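Local structure of HemO (Neisseria meningitidis, 1J77) at residues A[50-55]-A[182-187]. The protein binds heme b and probably opens its porphyrin ring oxidatively. Residues are numbered along the deposited sequence; the frame is centred on the assembly and turned at random.
Sequences SVFHKA and AFYKVV. With HEM (protoporphyrin IX containing Fe), chain B.
Lys-185 NZ is the best-held polar atom here, gripped twice: by a salt bridge to Glu-199 and a hydrogen bond to Ser-25 of helix 11-32; its side chain touches nothing on 50-55. The interface itself is apolar. Segments 50-55 and 182-187, of helices 39-60 and 167-192, run roughly antiparallel, their axes 144° apart in direction and 10.1 Å apart at closest approach. Phe-52 and Tyr-184 form an edge-to-face pair, with ring planes at 77° and centroids 5.5 Å apart. The Tyr-184 edge is turned to the Phe-52 face, its CD1 lying 3.8 Å from Phe-52 CG. Both rings have CG anti to the backbone N, and both reach the heme rim. Heme methyl CMC sits over one face of Tyr-184, off-centre, 3.4 Å from CZ. Vinyl carbon CBC lies over one face of Phe-52, also toward the ring's rim and 4.0 Å from its CZ. Farther from the heme, Val-51 CG1 approaches Val-187 CG2 at 3.9 Å and the Phe-183 tip, CZ, at 4.0 Å. Ala-55 CB meets Phe-183 CE2 at 4.1 Å, while Val-187 CG2 covers one face of the same ring within its own helix. Leu-99 and Pro-100 also touch Phe-183, and Val-26 and Val-30 of helix 11-32 pack on Tyr-184. Two of the 17 heme-pocket residues, Phe-52 and Tyr-184, thus lie in these two segments. Aromatic carbon meeting methyl and vinyl carbon is consistent with this pyrrole edge being positioned largely by shape and dispersion, whereas iron ligation by His-23 lies elsewhere in the pocket.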
ATOM      1  N   SER A  50       0.024   8.714   2.730  1.00 18.26           N
ATOM      2  CA  SER A  50      -1.330   9.318   2.933  1.00 18.60           C
ATOM      3  C   SER A  50      -2.185   9.286   1.688  1.00 17.38           C
ATOM      4  O   SER A  50      -3.391   8.928   1.739  1.00 17.46           O
ATOM      5  CB  SER A  50      -1.241  10.788   3.414  1.00 19.68           C
ATOM      6  OG  SER A  50      -2.556  11.300   3.601  1.00 24.06           O
ATOM      7  N   VAL A  51      -1.606   9.633   0.564  1.00 16.87           N
ATOM      8  CA  VAL A  51      -2.322   9.691  -0.689  1.00 15.97           C
ATOM      9  C   VAL A  51      -2.739   8.306  -1.113  1.00 15.75           C
ATOM     10  O   VAL A  51      -3.896   8.067  -1.539  1.00 16.83           O
ATOM     11  CB  VAL A  51      -1.482  10.359  -1.814  1.00 16.68           C
ATOM     12  CG1 VAL A  51      -2.179  10.318  -3.164  1.00 16.96           C
ATOM     13  CG2 VAL A  51      -1.184  11.764  -1.438  1.00 18.50           C
ATOM     14  N   PHE A  52      -1.810   7.373  -1.055  1.00 14.86           N
ATOM     15  CA  PHE A  52      -2.152   6.008  -1.438  1.00 16.16           C
ATOM     16  C   PHE A  52      -3.282   5.439  -0.572  1.00 15.36           C
ATOM     17  O   PHE A  52      -4.235   4.809  -1.072  1.00 15.45           O
ATOM     18  CB  PHE A  52      -0.935   5.080  -1.409  1.00 16.35           C
ATOM     19  CG  PHE A  52      -1.279   3.674  -1.838  1.00 17.55           C
ATOM     20  CD1 PHE A  52      -1.476   3.372  -3.177  1.00 19.04           C
ATOM     21  CD2 PHE A  52      -1.403   2.688  -0.921  1.00 20.68           C
ATOM     22  CE1 PHE A  52      -1.819   2.075  -3.565  1.00 21.39           C
ATOM     23  CE2 PHE A  52      -1.735   1.399  -1.336  1.00 23.31           C
ATOM     24  CZ  PHE A  52      -1.930   1.137  -2.620  1.00 20.93           C
ATOM     25  N   HIS A  53      -3.155   5.586   0.733  1.00 16.06           N
ATOM     26  CA  HIS A  53      -4.176   5.016   1.624  1.00 16.26           C
ATOM     27  C   HIS A  53      -5.502   5.774   1.514  1.00 16.50           C
ATOM     28  O   HIS A  53      -6.563   5.180   1.639  1.00 17.72           O
ATOM     29  CB  HIS A  53      -3.634   4.929   3.049  1.00 17.46           C
ATOM     30  CG  HIS A  53      -2.762   3.735   3.220  1.00 19.02           C
ATOM     31  ND1 HIS A  53      -1.373   3.757   3.171  1.00 22.46           N
ATOM     32  CD2 HIS A  53      -3.113   2.436   3.299  1.00 20.44           C
ATOM     33  CE1 HIS A  53      -0.921   2.524   3.304  1.00 21.88           C
ATOM     34  NE2 HIS A  53      -1.955   1.703   3.368  1.00 23.61           N
ATOM     35  N   LYS A  54      -5.482   7.061   1.234  1.00 17.39           N
ATOM     36  CA  LYS A  54      -6.749   7.738   0.946  1.00 16.96           C
ATOM     37  C   LYS A  54      -7.433   7.150  -0.292  1.00 17.29           C
ATOM     38  O   LYS A  54      -8.654   6.946  -0.319  1.00 17.22           O
ATOM     39  CB  LYS A  54      -6.522   9.247   0.788  1.00 17.80           C
ATOM     40  CG  LYS A  54      -7.761  10.043   0.308  1.00 19.72           C
ATOM     41  CD  LYS A  54      -8.896  10.009   1.239  1.00 23.08           C
ATOM     42  CE  LYS A  54     -10.134  10.735   0.639  1.00 24.20           C
ATOM     43  NZ  LYS A  54     -11.120  11.054   1.700  1.00 27.14           N
ATOM     44  N   ALA A  55      -6.672   6.896  -1.334  1.00 17.67           N
ATOM     45  CA  ALA A  55      -7.151   6.388  -2.597  1.00 15.37           C
ATOM     46  C   ALA A  55      -7.854   5.038  -2.486  1.00 16.70           C
ATOM     47  O   ALA A  55      -8.585   4.665  -3.412  1.00 18.45           O
ATOM     48  CB  ALA A  55      -6.001   6.290  -3.602  1.00 17.16           C
ATOM     49  N   ALA A 182       1.420   1.277 -10.125  1.00 15.31           N
ATOM     50  CA  ALA A 182       1.873   2.375 -10.959  1.00 16.55           C
ATOM     51  C   ALA A 182       1.529   3.715 -10.372  1.00 16.11           C
ATOM     52  O   ALA A 182       2.322   4.632 -10.408  1.00 17.57           O
ATOM     53  CB  ALA A 182       1.307   2.267 -12.324  1.00 17.73           C
ATOM     54  N   PHE A 183       0.318   3.839  -9.829  1.00 16.27           N
ATOM     55  CA  PHE A 183      -0.097   5.058  -9.156  1.00 14.55           C
ATOM     56  C   PHE A 183       0.803   5.374  -7.946  1.00 15.01           C
ATOM     57  O   PHE A 183       1.191   6.517  -7.760  1.00 15.72           O
ATOM     58  CB  PHE A 183      -1.571   4.968  -8.749  1.00 15.33           C
ATOM     59  CG  PHE A 183      -2.075   6.172  -7.963  1.00 16.34           C
ATOM     60  CD1 PHE A 183      -2.170   7.416  -8.572  1.00 18.62           C
ATOM     61  CD2 PHE A 183      -2.346   6.086  -6.611  1.00 16.80           C
ATOM     62  CE1 PHE A 183      -2.609   8.475  -7.890  1.00 18.95           C
ATOM     63  CE2 PHE A 183      -2.803   7.196  -5.918  1.00 17.57           C
ATOM     64  CZ  PHE A 183      -2.910   8.382  -6.578  1.00 18.34           C
ATOM     65  N   TYR A 184       1.136   4.380  -7.141  1.00 13.89           N
ATOM     66  CA  TYR A 184       2.066   4.591  -6.052  1.00 13.54           C
ATOM     67  C   TYR A 184       3.343   5.263  -6.510  1.00 13.56           C
ATOM     68  O   TYR A 184       3.778   6.229  -5.880  1.00 15.13           O
ATOM     69  CB  TYR A 184       2.384   3.308  -5.320  1.00 12.60           C
ATOM     70  CG  TYR A 184       3.076   3.500  -3.969  1.00 13.54           C
ATOM     71  CD1 TYR A 184       2.384   3.650  -2.794  1.00 15.17           C
ATOM     72  CD2 TYR A 184       4.444   3.553  -3.870  1.00 13.42           C
ATOM     73  CE1 TYR A 184       3.015   3.846  -1.580  1.00 14.77           C
ATOM     74  CE2 TYR A 184       5.077   3.738  -2.664  1.00 15.93           C
ATOM     75  CZ  TYR A 184       4.385   3.841  -1.526  1.00 15.09           C
ATOM     76  OH  TYR A 184       5.019   4.063  -0.336  1.00 17.91           O
ATOM     77  N   LYS A 185       3.905   4.807  -7.618  1.00 13.88           N
ATOM     78  CA  LYS A 185       5.127   5.432  -8.101  1.00 14.25           C
ATOM     79  C   LYS A 185       4.882   6.830  -8.675  1.00 14.69           C
ATOM     80  O   LYS A 185       5.741   7.684  -8.540  1.00 16.09           O
ATOM     81  CB  LYS A 185       5.804   4.561  -9.142  1.00 15.18           C
ATOM     82  CG  LYS A 185       6.302   3.220  -8.586  1.00 16.15           C
ATOM     83  CD  LYS A 185       7.278   2.437  -9.492  1.00 17.32           C
ATOM     84  CE  LYS A 185       6.593   1.805 -10.639  1.00 19.24           C
ATOM     85  NZ  LYS A 185       7.567   1.117 -11.573  1.00 18.66           N
ATOM     86  N   VAL A 186       3.759   7.071  -9.343  1.00 16.53           N
ATOM     87  CA  VAL A 186       3.444   8.435  -9.812  1.00 17.02           C
ATOM     88  C   VAL A 186       3.447   9.386  -8.606  1.00 17.65           C
ATOM     89  O   VAL A 186       4.090  10.471  -8.653  1.00 19.06           O
ATOM     90  CB  VAL A 186       2.059   8.512 -10.517  1.00 17.56           C
ATOM     91  CG1 VAL A 186       1.586   9.972 -10.653  1.00 18.61           C
ATOM     92  CG2 VAL A 186       2.089   7.775 -11.835  1.00 18.90           C
ATOM     93  N   VAL A 187       2.780   9.022  -7.528  1.00 17.13           N
ATOM     94  CA  VAL A 187       2.733   9.841  -6.332  1.00 17.31           C
ATOM     95  C   VAL A 187       4.134  10.048  -5.707  1.00 17.07           C
ATOM     96  O   VAL A 187       4.484  11.163  -5.291  1.00 18.81           O
ATOM     97  CB  VAL A 187       1.718   9.298  -5.298  1.00 18.85           C
ATOM     98  CG1 VAL A 187       1.745  10.124  -4.055  1.00 18.82           C
ATOM     99  CG2 VAL A 187       0.334   9.246  -5.926  1.00 19.95           C
TER
HETATM  100  CHA HEM B 300       4.873  -8.239   0.076  1.00 21.93           C
HETATM  101  CHB HEM B 300       8.900  -5.722   1.023  1.00 21.71           C
HETATM  102  CHC HEM B 300       6.638  -1.622  -0.347  1.00 20.05           C
HETATM  103  CHD HEM B 300       2.772  -4.244  -1.746  1.00 19.34           C
HETATM  104  C1A HEM B 300       6.120  -7.897   0.539  1.00 22.53           C
HETATM  105  C2A HEM B 300       7.060  -8.787   1.258  1.00 24.44           C
HETATM  106  C3A HEM B 300       8.152  -8.066   1.501  1.00 23.29           C
HETATM  107  C4A HEM B 300       7.980  -6.727   0.958  1.00 21.84           C
HETATM  108  CMA HEM B 300       9.419  -8.572   2.235  1.00 26.04           C
HETATM  109  CAA HEM B 300       6.854 -10.255   1.731  0.70 25.13           C
HETATM  110  CBA HEM B 300       6.381 -10.236   3.185  0.70 27.00           C
HETATM  111  CGA HEM B 300       6.013 -11.620   3.683  0.70 26.47           C
HETATM  112  O1A HEM B 300       5.768 -12.519   2.826  0.70 28.59           O
HETATM  113  O2A HEM B 300       5.992 -11.809   4.936  0.70 28.76           O
HETATM  114  C1B HEM B 300       8.652  -4.386   0.745  1.00 21.71           C
HETATM  115  C2B HEM B 300       9.578  -3.310   0.965  1.00 21.95           C
HETATM  116  C3B HEM B 300       8.972  -2.160   0.553  1.00 19.45           C
HETATM  117  C4B HEM B 300       7.614  -2.507   0.137  1.00 20.33           C
HETATM  118  CMB HEM B 300      10.988  -3.555   1.560  1.00 24.03           C
HETATM  119  CAB HEM B 300       9.511  -0.730   0.624  1.00 20.92           C
HETATM  120  CBB HEM B 300      10.800  -0.464   0.438  1.00 22.12           C
HETATM  121  C1C HEM B 300       5.390  -1.978  -0.783  1.00 17.87           C
HETATM  122  C2C HEM B 300       4.334  -1.056  -1.200  1.00 19.32           C
HETATM  123  C3C HEM B 300       3.301  -1.791  -1.640  1.00 19.45           C
HETATM  124  C4C HEM B 300       3.585  -3.183  -1.425  1.00 19.35           C
HETATM  125  CMC HEM B 300       4.508   0.469  -1.246  1.00 21.90           C
HETATM  126  CAC HEM B 300       1.970  -1.314  -2.207  1.00 21.90           C
HETATM  127  CBC HEM B 300       1.864  -0.080  -2.690  1.00 25.59           C
HETATM  128  C1D HEM B 300       3.024  -5.529  -1.383  1.00 19.10           C
HETATM  129  C2D HEM B 300       2.096  -6.598  -1.649  1.00 18.06           C
HETATM  130  C3D HEM B 300       2.737  -7.839  -1.115  1.00 20.10           C
HETATM  131  C4D HEM B 300       3.990  -7.390  -0.559  1.00 21.03           C
HETATM  132  CMD HEM B 300       0.746  -6.455  -2.354  1.00 18.84           C
HETATM  133  CAD HEM B 300       2.175  -9.261  -1.066  1.00 22.64           C
HETATM  134  CBD HEM B 300       2.865 -10.193  -2.017  1.00 22.18           C
HETATM  135  CGD HEM B 300       2.098 -11.491  -1.902  1.00 25.59           C
HETATM  136  O1D HEM B 300       1.090 -11.638  -2.633  1.00 23.73           O
HETATM  137  O2D HEM B 300       2.537 -12.398  -1.128  1.00 28.65           O
HETATM  138  NA  HEM B 300       6.716  -6.666   0.395  1.00 20.91           N
HETATM  139  NB  HEM B 300       7.485  -3.867   0.204  1.00 20.54           N
HETATM  140  NC  HEM B 300       4.877  -3.235  -0.924  1.00 17.75           N
HETATM  141  ND  HEM B 300       4.169  -6.010  -0.731  1.00 20.32           N
HETATM  142 FE   HEM B 300       5.849  -4.980  -0.363  1.00 19.42          FE
HETATM  143  O   HOH W   1       5.052  -4.649   1.388  1.00 31.79           O